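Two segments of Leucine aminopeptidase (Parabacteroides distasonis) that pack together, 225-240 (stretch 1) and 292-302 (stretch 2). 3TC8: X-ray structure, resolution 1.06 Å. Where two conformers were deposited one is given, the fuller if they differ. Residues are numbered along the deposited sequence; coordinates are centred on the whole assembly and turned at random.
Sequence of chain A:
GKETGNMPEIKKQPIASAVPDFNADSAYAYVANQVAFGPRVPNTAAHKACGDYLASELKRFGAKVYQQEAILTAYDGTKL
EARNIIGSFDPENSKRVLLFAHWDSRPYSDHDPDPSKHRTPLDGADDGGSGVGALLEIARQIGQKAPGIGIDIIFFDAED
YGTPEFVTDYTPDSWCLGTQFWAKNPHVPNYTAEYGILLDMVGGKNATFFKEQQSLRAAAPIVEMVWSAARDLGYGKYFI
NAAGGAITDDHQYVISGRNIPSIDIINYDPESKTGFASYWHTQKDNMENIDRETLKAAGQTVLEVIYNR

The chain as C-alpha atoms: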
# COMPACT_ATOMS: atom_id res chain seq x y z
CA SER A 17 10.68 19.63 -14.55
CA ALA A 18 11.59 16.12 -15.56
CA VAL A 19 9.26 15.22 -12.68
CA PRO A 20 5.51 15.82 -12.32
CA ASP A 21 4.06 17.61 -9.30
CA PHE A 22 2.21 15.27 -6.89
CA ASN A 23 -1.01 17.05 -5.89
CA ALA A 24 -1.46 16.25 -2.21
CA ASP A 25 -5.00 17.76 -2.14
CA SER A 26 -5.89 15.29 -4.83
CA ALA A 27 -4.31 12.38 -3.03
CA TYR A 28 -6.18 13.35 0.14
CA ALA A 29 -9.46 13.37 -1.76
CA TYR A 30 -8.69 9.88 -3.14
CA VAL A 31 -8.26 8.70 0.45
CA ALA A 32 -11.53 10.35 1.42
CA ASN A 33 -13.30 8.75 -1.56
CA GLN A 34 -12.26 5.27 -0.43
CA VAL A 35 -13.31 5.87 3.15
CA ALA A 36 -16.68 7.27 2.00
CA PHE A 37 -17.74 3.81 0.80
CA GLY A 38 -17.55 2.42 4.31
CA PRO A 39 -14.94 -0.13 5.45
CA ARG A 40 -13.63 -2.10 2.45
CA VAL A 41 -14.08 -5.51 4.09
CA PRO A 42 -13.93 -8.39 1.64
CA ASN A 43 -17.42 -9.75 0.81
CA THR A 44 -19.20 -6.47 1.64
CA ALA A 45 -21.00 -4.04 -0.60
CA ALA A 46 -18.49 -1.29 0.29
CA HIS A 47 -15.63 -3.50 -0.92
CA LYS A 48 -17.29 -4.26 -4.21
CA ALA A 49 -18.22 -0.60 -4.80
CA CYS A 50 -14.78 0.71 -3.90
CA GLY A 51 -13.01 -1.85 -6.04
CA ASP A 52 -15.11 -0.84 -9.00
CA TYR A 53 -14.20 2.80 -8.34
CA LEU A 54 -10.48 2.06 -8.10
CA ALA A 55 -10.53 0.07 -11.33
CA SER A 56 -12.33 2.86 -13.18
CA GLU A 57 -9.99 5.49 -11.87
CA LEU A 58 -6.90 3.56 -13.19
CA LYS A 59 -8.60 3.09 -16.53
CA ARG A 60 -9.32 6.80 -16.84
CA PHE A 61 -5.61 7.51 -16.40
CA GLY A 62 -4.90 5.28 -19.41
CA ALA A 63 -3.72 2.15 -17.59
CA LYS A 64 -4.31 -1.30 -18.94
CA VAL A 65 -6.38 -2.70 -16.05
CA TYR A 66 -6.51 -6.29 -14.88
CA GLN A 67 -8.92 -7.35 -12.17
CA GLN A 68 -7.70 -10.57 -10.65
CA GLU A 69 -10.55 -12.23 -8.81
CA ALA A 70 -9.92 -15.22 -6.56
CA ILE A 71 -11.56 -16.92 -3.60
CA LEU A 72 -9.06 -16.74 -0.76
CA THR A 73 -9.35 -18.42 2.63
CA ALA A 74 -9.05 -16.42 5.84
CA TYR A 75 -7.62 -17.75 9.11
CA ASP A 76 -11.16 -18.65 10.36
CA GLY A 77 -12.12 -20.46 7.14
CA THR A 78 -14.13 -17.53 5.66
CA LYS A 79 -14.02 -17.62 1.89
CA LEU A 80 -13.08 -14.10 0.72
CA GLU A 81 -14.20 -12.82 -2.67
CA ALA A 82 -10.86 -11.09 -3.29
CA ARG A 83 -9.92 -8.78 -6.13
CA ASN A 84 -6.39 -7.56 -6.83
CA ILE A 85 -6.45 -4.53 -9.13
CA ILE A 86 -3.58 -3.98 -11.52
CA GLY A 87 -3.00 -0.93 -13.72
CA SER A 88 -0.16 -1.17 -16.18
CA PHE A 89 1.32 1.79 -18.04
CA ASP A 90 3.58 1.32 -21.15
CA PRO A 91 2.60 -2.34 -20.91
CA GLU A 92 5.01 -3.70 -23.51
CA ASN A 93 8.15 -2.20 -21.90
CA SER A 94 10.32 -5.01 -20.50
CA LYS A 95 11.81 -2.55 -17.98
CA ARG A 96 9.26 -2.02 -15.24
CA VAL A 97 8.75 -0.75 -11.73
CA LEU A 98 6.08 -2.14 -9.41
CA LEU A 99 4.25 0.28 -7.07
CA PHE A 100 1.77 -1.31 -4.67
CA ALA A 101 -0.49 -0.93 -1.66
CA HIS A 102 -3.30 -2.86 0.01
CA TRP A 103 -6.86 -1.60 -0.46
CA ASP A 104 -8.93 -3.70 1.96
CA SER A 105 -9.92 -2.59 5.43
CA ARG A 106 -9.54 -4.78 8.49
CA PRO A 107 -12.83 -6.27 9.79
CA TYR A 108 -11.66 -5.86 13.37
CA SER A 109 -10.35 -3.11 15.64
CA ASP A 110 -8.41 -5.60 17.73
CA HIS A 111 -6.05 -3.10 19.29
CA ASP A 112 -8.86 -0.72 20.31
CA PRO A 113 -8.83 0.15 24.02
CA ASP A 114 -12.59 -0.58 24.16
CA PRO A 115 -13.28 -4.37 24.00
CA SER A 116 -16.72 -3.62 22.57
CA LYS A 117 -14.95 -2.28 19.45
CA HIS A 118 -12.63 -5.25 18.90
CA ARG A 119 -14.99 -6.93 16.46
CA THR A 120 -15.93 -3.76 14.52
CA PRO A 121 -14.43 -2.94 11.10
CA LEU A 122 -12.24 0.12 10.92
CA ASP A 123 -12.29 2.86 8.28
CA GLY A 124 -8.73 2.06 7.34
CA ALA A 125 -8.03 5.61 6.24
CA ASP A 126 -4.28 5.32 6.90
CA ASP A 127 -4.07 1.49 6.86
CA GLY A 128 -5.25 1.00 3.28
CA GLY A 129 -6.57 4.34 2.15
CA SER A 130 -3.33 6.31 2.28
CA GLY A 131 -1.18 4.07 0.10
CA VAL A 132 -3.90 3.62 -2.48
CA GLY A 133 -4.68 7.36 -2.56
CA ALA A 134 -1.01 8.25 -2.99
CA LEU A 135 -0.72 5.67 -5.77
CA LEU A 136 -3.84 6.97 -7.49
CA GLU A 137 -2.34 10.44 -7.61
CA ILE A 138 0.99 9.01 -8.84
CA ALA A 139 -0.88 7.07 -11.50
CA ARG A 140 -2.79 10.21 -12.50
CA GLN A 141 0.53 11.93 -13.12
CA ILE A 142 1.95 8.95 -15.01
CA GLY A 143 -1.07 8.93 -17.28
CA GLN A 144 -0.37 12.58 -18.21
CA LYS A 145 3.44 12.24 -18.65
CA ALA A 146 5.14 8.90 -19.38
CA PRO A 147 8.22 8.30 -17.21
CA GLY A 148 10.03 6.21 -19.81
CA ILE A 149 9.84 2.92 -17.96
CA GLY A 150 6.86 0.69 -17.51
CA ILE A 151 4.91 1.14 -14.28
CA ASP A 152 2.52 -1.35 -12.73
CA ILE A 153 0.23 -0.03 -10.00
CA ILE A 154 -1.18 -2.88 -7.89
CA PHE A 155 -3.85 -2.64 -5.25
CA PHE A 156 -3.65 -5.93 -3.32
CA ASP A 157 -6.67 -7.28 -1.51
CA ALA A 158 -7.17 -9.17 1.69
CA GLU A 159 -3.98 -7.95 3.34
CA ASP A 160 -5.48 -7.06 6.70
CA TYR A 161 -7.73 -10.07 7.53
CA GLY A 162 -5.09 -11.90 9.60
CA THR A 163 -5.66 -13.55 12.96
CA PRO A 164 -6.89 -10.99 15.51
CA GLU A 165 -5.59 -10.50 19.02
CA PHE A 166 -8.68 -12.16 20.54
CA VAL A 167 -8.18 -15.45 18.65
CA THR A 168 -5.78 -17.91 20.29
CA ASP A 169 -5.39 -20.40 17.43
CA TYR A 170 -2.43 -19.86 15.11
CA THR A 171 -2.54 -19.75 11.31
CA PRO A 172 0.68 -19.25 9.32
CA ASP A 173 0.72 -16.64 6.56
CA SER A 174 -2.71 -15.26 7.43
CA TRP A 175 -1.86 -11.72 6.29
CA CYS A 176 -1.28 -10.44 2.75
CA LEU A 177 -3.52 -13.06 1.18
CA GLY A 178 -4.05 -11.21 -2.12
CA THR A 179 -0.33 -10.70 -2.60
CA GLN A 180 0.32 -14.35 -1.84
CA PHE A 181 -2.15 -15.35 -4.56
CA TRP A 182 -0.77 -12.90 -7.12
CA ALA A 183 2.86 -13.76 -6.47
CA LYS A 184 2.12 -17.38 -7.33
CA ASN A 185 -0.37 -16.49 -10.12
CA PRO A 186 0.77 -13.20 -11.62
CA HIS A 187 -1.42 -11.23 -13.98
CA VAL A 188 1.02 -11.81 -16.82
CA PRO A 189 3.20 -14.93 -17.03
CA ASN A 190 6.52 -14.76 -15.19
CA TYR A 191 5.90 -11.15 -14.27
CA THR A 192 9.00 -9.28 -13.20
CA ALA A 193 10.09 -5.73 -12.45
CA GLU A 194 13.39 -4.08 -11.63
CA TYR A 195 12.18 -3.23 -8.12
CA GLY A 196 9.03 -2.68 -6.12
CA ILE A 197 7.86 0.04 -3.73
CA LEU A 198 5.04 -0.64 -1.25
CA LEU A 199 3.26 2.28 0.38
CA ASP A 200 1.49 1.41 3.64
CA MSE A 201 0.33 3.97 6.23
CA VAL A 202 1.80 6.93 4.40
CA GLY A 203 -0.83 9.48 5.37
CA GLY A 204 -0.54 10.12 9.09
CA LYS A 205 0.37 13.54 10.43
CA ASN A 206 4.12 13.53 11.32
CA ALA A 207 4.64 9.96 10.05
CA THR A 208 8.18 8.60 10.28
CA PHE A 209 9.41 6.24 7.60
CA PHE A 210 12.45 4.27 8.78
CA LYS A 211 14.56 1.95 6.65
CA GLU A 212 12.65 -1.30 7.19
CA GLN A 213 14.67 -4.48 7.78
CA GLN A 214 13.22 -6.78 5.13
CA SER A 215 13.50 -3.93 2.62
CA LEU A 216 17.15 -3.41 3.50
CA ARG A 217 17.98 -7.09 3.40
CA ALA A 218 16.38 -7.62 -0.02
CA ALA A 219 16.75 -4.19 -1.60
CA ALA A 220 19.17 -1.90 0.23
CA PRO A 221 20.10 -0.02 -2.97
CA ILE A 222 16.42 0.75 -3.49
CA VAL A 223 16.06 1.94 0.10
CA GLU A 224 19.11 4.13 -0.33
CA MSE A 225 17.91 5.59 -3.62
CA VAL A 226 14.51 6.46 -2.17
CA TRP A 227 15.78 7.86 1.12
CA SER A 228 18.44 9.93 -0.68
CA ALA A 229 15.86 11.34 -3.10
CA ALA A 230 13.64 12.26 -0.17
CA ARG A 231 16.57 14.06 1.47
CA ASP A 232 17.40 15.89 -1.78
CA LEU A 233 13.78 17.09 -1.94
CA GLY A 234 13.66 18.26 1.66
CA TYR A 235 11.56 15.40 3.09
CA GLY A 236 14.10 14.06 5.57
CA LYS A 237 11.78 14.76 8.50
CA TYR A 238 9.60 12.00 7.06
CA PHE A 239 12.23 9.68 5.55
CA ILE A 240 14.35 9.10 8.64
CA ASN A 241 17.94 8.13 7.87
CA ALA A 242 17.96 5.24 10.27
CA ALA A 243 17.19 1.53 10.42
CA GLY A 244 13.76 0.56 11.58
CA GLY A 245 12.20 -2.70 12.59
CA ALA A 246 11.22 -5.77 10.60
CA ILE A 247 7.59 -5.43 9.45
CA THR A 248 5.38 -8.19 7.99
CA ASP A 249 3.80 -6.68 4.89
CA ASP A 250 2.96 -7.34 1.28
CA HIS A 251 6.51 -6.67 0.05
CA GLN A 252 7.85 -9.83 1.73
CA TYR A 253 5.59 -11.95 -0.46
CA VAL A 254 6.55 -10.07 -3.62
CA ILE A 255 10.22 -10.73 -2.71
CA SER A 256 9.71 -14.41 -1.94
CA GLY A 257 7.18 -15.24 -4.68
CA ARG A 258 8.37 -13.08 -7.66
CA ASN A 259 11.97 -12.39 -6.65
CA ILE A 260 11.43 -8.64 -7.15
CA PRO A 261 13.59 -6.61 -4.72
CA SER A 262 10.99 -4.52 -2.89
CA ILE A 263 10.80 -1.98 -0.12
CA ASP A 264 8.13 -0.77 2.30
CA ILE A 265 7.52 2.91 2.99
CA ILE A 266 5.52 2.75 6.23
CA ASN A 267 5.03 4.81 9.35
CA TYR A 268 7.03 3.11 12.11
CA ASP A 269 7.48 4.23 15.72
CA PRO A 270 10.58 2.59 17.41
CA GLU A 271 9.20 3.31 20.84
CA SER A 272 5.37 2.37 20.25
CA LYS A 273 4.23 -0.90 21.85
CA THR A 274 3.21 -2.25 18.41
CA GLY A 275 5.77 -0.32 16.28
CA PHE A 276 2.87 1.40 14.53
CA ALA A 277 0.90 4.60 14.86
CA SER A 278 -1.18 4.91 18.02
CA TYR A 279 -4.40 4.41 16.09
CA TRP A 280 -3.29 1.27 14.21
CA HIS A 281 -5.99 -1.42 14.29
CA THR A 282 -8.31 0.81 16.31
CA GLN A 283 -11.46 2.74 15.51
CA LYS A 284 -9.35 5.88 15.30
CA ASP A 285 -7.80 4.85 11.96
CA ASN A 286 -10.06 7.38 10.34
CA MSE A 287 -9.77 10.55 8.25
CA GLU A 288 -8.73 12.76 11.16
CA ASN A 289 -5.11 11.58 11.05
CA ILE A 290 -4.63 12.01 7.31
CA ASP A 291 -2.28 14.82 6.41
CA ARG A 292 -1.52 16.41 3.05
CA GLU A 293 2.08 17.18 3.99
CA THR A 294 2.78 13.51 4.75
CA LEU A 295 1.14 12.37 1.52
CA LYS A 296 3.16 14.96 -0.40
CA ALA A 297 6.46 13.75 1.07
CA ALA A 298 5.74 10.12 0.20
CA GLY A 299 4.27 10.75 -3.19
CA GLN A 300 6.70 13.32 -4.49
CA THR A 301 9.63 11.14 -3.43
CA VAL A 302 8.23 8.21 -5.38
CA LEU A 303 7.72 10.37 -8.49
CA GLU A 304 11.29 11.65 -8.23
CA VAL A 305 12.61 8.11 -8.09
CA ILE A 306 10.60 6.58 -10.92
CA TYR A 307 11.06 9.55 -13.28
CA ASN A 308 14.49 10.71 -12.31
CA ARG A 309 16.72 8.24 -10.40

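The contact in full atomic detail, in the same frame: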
# COMPACT_ATOMS: atom_id res chain seq x y z
N MSE A 225 18.33 4.69 -2.56
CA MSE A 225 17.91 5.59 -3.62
C MSE A 225 16.70 6.42 -3.20
O MSE A 225 16.67 7.63 -3.41
CB MSE A 225 17.55 4.76 -4.84
CG MSE A 225 16.87 5.51 -6.01
SE MSE A 225 16.49 4.48 -7.54
CE MSE A 225 15.25 3.22 -6.76
N VAL A 226 15.70 5.77 -2.60
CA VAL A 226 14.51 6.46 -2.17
C VAL A 226 14.78 7.44 -1.03
O VAL A 226 14.34 8.59 -1.08
CB VAL A 226 13.37 5.43 -1.81
CG1 VAL A 226 12.18 6.12 -1.15
CG2 VAL A 226 12.98 4.67 -3.06
N TRP A 227 15.53 7.01 -0.00
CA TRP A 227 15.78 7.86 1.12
C TRP A 227 16.67 9.05 0.71
O TRP A 227 16.49 10.16 1.23
CB TRP A 227 16.40 7.07 2.31
CG TRP A 227 15.37 6.59 3.33
CD1 TRP A 227 15.32 7.00 4.60
CD2 TRP A 227 14.21 5.74 3.13
NE1 TRP A 227 14.23 6.45 5.24
CE2 TRP A 227 13.55 5.65 4.35
CE3 TRP A 227 13.74 5.01 2.06
CZ2 TRP A 227 12.37 4.93 4.52
CZ3 TRP A 227 12.55 4.30 2.22
CH2 TRP A 227 11.90 4.24 3.44
N SER A 228 17.61 8.84 -0.20
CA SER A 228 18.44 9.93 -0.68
C SER A 228 17.63 10.92 -1.50
O SER A 228 17.81 12.13 -1.36
CB SER A 228 19.58 9.37 -1.52
OG SER A 228 20.55 8.74 -0.69
N ALA A 229 16.75 10.44 -2.36
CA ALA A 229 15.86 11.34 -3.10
C ALA A 229 15.02 12.18 -2.15
O ALA A 229 14.85 13.37 -2.35
CB ALA A 229 14.98 10.57 -4.11
N ALA A 230 14.46 11.54 -1.13
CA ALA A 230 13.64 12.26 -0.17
C ALA A 230 14.47 13.39 0.48
O ALA A 230 14.00 14.50 0.66
CB ALA A 230 13.13 11.30 0.92
N ARG A 231 15.71 13.06 0.86
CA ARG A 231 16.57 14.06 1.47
C ARG A 231 16.86 15.18 0.49
O ARG A 231 16.77 16.36 0.88
CB ARG A 231 17.86 13.43 1.96
CG ARG A 231 18.95 14.41 2.40
CD ARG A 231 20.32 13.70 2.58
NE ARG A 231 20.81 13.16 1.31
CZ ARG A 231 21.57 12.08 1.16
NH1 ARG A 231 22.02 11.40 2.21
NH2 ARG A 231 21.91 11.68 -0.06
N ASP A 232 17.14 14.86 -0.75
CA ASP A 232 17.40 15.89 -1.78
C ASP A 232 16.23 16.85 -1.88
O ASP A 232 16.41 18.05 -2.09
CB ASP A 232 17.60 15.25 -3.16
CG ASP A 232 18.82 14.38 -3.30
OD1 ASP A 232 19.79 14.57 -2.53
OD2 ASP A 232 18.79 13.48 -4.20
N LEU A 233 15.02 16.31 -1.81
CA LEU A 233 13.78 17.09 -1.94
C LEU A 233 13.36 17.84 -0.70
O LEU A 233 12.37 18.59 -0.77
CB LEU A 233 12.64 16.18 -2.39
CG LEU A 233 12.77 15.53 -3.73
CD1 LEU A 233 11.70 14.50 -3.90
CD2 LEU A 233 12.76 16.58 -4.84
N GLY A 234 14.00 17.60 0.43
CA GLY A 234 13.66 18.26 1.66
C GLY A 234 12.65 17.51 2.53
O GLY A 234 12.08 18.14 3.42
N TYR A 235 12.52 16.21 2.32
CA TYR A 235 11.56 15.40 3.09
C TYR A 235 12.22 14.49 4.09
O TYR A 235 11.65 13.49 4.54
CB TYR A 235 10.70 14.59 2.14
CG TYR A 235 9.89 15.43 1.17
CD1 TYR A 235 9.05 16.42 1.61
CD2 TYR A 235 9.94 15.20 -0.21
CE1 TYR A 235 8.30 17.20 0.72
CE2 TYR A 235 9.22 15.98 -1.10
CZ TYR A 235 8.40 16.97 -0.63
OH TYR A 235 7.73 17.73 -1.54
N GLY A 236 13.42 14.85 4.55
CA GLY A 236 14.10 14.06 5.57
C GLY A 236 13.45 14.00 6.91
O GLY A 236 13.75 13.08 7.68
N LYS A 237 12.52 14.89 7.22
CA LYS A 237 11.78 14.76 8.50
C LYS A 237 10.77 13.63 8.47
O LYS A 237 10.30 13.19 9.51
CB LYS A 237 11.13 16.04 8.92
CG LYS A 237 9.97 16.45 8.15
CD LYS A 237 9.70 17.92 8.43
CE LYS A 237 8.35 18.37 7.92
NZ LYS A 237 7.29 18.00 8.89
N TYR A 238 10.43 13.17 7.26
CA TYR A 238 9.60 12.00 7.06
C TYR A 238 10.40 10.74 6.78
O TYR A 238 10.12 9.70 7.36
CB TYR A 238 8.59 12.22 5.91
CG TYR A 238 7.60 13.31 6.19
CD1 TYR A 238 6.48 13.07 6.99
CD2 TYR A 238 7.82 14.60 5.76
CE1 TYR A 238 5.59 14.09 7.28
CE2 TYR A 238 6.92 15.62 6.06
CZ TYR A 238 5.84 15.37 6.84
OH TYR A 238 4.97 16.41 7.13
N PHE A 239 11.37 10.81 5.87
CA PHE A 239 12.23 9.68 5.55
C PHE A 239 13.44 9.71 6.44
O PHE A 239 14.47 10.31 6.10
CB PHE A 239 12.60 9.71 4.07
CG PHE A 239 11.45 9.37 3.16
CD1 PHE A 239 10.51 10.33 2.78
CD2 PHE A 239 11.31 8.10 2.62
CE1 PHE A 239 9.45 10.02 1.95
CE2 PHE A 239 10.28 7.79 1.80
CZ PHE A 239 9.37 8.74 1.46
N ILE A 240 13.32 9.04 7.57
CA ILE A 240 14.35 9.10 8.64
C ILE A 240 15.53 8.25 8.21
O ILE A 240 15.36 7.10 7.80
CB ILE A 240 13.80 8.57 9.97
CG1 ILE A 240 12.46 9.23 10.32
CG2 ILE A 240 14.82 8.78 11.07
CD1 ILE A 240 12.46 10.75 10.41
N ARG A 292 -2.00 16.12 4.37
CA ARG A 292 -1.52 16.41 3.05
C ARG A 292 0.01 16.50 3.00
O ARG A 292 0.60 16.14 1.98
CB ARG A 292 -2.15 17.69 2.54
CG ARG A 292 -3.59 17.54 2.20
CD ARG A 292 -4.28 18.89 2.07
NE ARG A 292 -5.70 18.78 1.69
CZ ARG A 292 -6.69 18.56 2.52
NH1 ARG A 292 -6.45 18.39 3.81
NH2 ARG A 292 -7.93 18.55 2.08
N GLU A 293 0.63 17.05 4.02
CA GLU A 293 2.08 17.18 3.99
C GLU A 293 2.76 15.80 4.00
O GLU A 293 3.76 15.60 3.32
CB GLU A 293 2.58 18.10 5.11
CG GLU A 293 2.38 19.60 4.86
CD GLU A 293 0.95 20.03 4.56
OE1 GLU A 293 0.65 20.41 3.39
OE2 GLU A 293 0.12 20.03 5.50
N THR A 294 2.22 14.85 4.77
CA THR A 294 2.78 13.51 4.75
C THR A 294 2.61 12.87 3.38
O THR A 294 3.53 12.28 2.82
CB THR A 294 2.13 12.62 5.82
OG1 THR A 294 2.22 13.32 7.06
CG2 THR A 294 2.77 11.28 5.90
N LEU A 295 1.38 12.94 2.84
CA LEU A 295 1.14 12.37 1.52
C LEU A 295 2.07 12.97 0.48
O LEU A 295 2.56 12.25 -0.37
CB LEU A 295 -0.32 12.59 1.15
CG LEU A 295 -1.38 11.81 1.91
CD1 LEU A 295 -2.77 12.34 1.62
CD2 LEU A 295 -1.32 10.29 1.61
N LYS A 296 2.27 14.29 0.54
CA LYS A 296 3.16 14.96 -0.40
C LYS A 296 4.57 14.40 -0.32
O LYS A 296 5.22 14.15 -1.34
CB LYS A 296 3.15 16.46 -0.12
CG LYS A 296 4.08 17.27 -1.03
CD LYS A 296 3.74 17.20 -2.49
CE LYS A 296 4.46 18.26 -3.27
NZ LYS A 296 4.26 18.16 -4.74
N ALA A 297 5.09 14.24 0.90
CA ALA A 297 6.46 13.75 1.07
C ALA A 297 6.61 12.36 0.45
O ALA A 297 7.56 12.10 -0.27
CB ALA A 297 6.82 13.73 2.54
N ALA A 298 5.67 11.45 0.76
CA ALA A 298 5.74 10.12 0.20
C ALA A 298 5.61 10.13 -1.30
O ALA A 298 6.38 9.49 -2.04
CB ALA A 298 4.70 9.23 0.86
N GLY A 299 4.57 10.80 -1.79
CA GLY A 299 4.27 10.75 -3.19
C GLY A 299 5.28 11.44 -4.08
O GLY A 299 5.59 10.90 -5.17
N GLN A 300 5.73 12.61 -3.67
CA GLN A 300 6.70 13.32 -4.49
C GLN A 300 8.01 12.56 -4.54
O GLN A 300 8.68 12.57 -5.59
CB GLN A 300 6.88 14.76 -3.97
CG GLN A 300 7.62 15.64 -4.99
CD GLN A 300 6.82 15.83 -6.24
OE1 GLN A 300 5.64 16.18 -6.17
NE2 GLN A 300 7.39 15.54 -7.40
N THR A 301 8.40 11.95 -3.44
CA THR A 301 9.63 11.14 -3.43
C THR A 301 9.52 9.99 -4.43
O THR A 301 10.45 9.73 -5.21
CB THR A 301 9.96 10.66 -2.01
OG1 THR A 301 10.19 11.78 -1.17
CG2 THR A 301 11.16 9.71 -1.97
N VAL A 302 8.36 9.28 -4.45
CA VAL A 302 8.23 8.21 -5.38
C VAL A 302 8.30 8.72 -6.82
O VAL A 302 8.92 8.10 -7.68
CB VAL A 302 6.92 7.39 -5.11
CG1 VAL A 302 6.66 6.42 -6.22
CG2 VAL A 302 7.01 6.68 -3.77
O HOH W 1 2.75 15.83 8.56

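Aromatic rings can pack directly on the backbone of a helix where the side chain is small, as at Ala297, and the packing of residues 225-240 against 292-302 in this leucine aminopeptidase illustrates the principle well. The second stretch is helical throughout. The first enters as the last part of a helix, which a Schellman motif closes before the chain runs on to a short strand at 239-240: Gly234 takes a positive phi of 92°, its N bonds to Arg231 O at 3.1 Å, and Tyr235 N reaches back to Ala230 O at 2.8 Å. A CB at these backbone angles would be jammed against the carbonyl oxygen of Leu233, so the turn calls for glycine. The chain then bends, with Tyr238 N and Phe239 N both bonded to Tyr235 O at 3.0 Å.

The two helix axes cross at 116° and come within 9.2 Å of each other. The closeness is local: Ala230 CA lies 5.3 Å from Thr301 CA, and Tyr235 CA 5.7 Å from Ala297 CA.

The CA-to-CB bonds of Tyr235, Tyr238 and Phe239 all point toward the second helix. Ala297 is the platform for the rings. Its CA sits 3.7 Å from the centroid of the Tyr235 ring and only 9° off the ring normal, a CH-pi contact squarely over the face. Its methyl serves two tyrosines at once, with CB 3.6 Å from Tyr235 CD1 and 3.5 Å from Tyr238 CD2. Phe239 meets the same residue differently, its edge approaching the carbonyl, with CE1 3.6 Å from Ala297 O.

Thr301 has the largest area covered by the first stretch. Its hydroxyl is spent within its own helix, OG1 donating to Ala297 O at 2.8 Å, and so it can lie among apolar neighbours without a bond across the interface: OG1 is 3.6 Å from Ala230 CB and 3.6 Å from Tyr235 CD2. The methyl CG2 lies over one face of Phe239 and is 3.8 Å from Val226 CG1. Leu233 extends the apolar contact, its CD1 4.0 Å from Thr301 CA.

No direct hydrogen bond joins the two stretches; polarity enters through water. A single molecule lies 2.7 Å from Tyr238 OH and donates to Thr294 OG1 at 3.0 Å, bridging the partners beside a direct approach of Tyr238 CE1 to Thr294 OG1 at 3.5 Å. Farther along the helix, Lys296 NZ bonds to Gln300 OE1 at 2.8 Å, while Lys296 CG packs 3.7 Å from Tyr235 OH. Shape, more than direct polar pairing, characterises this contact.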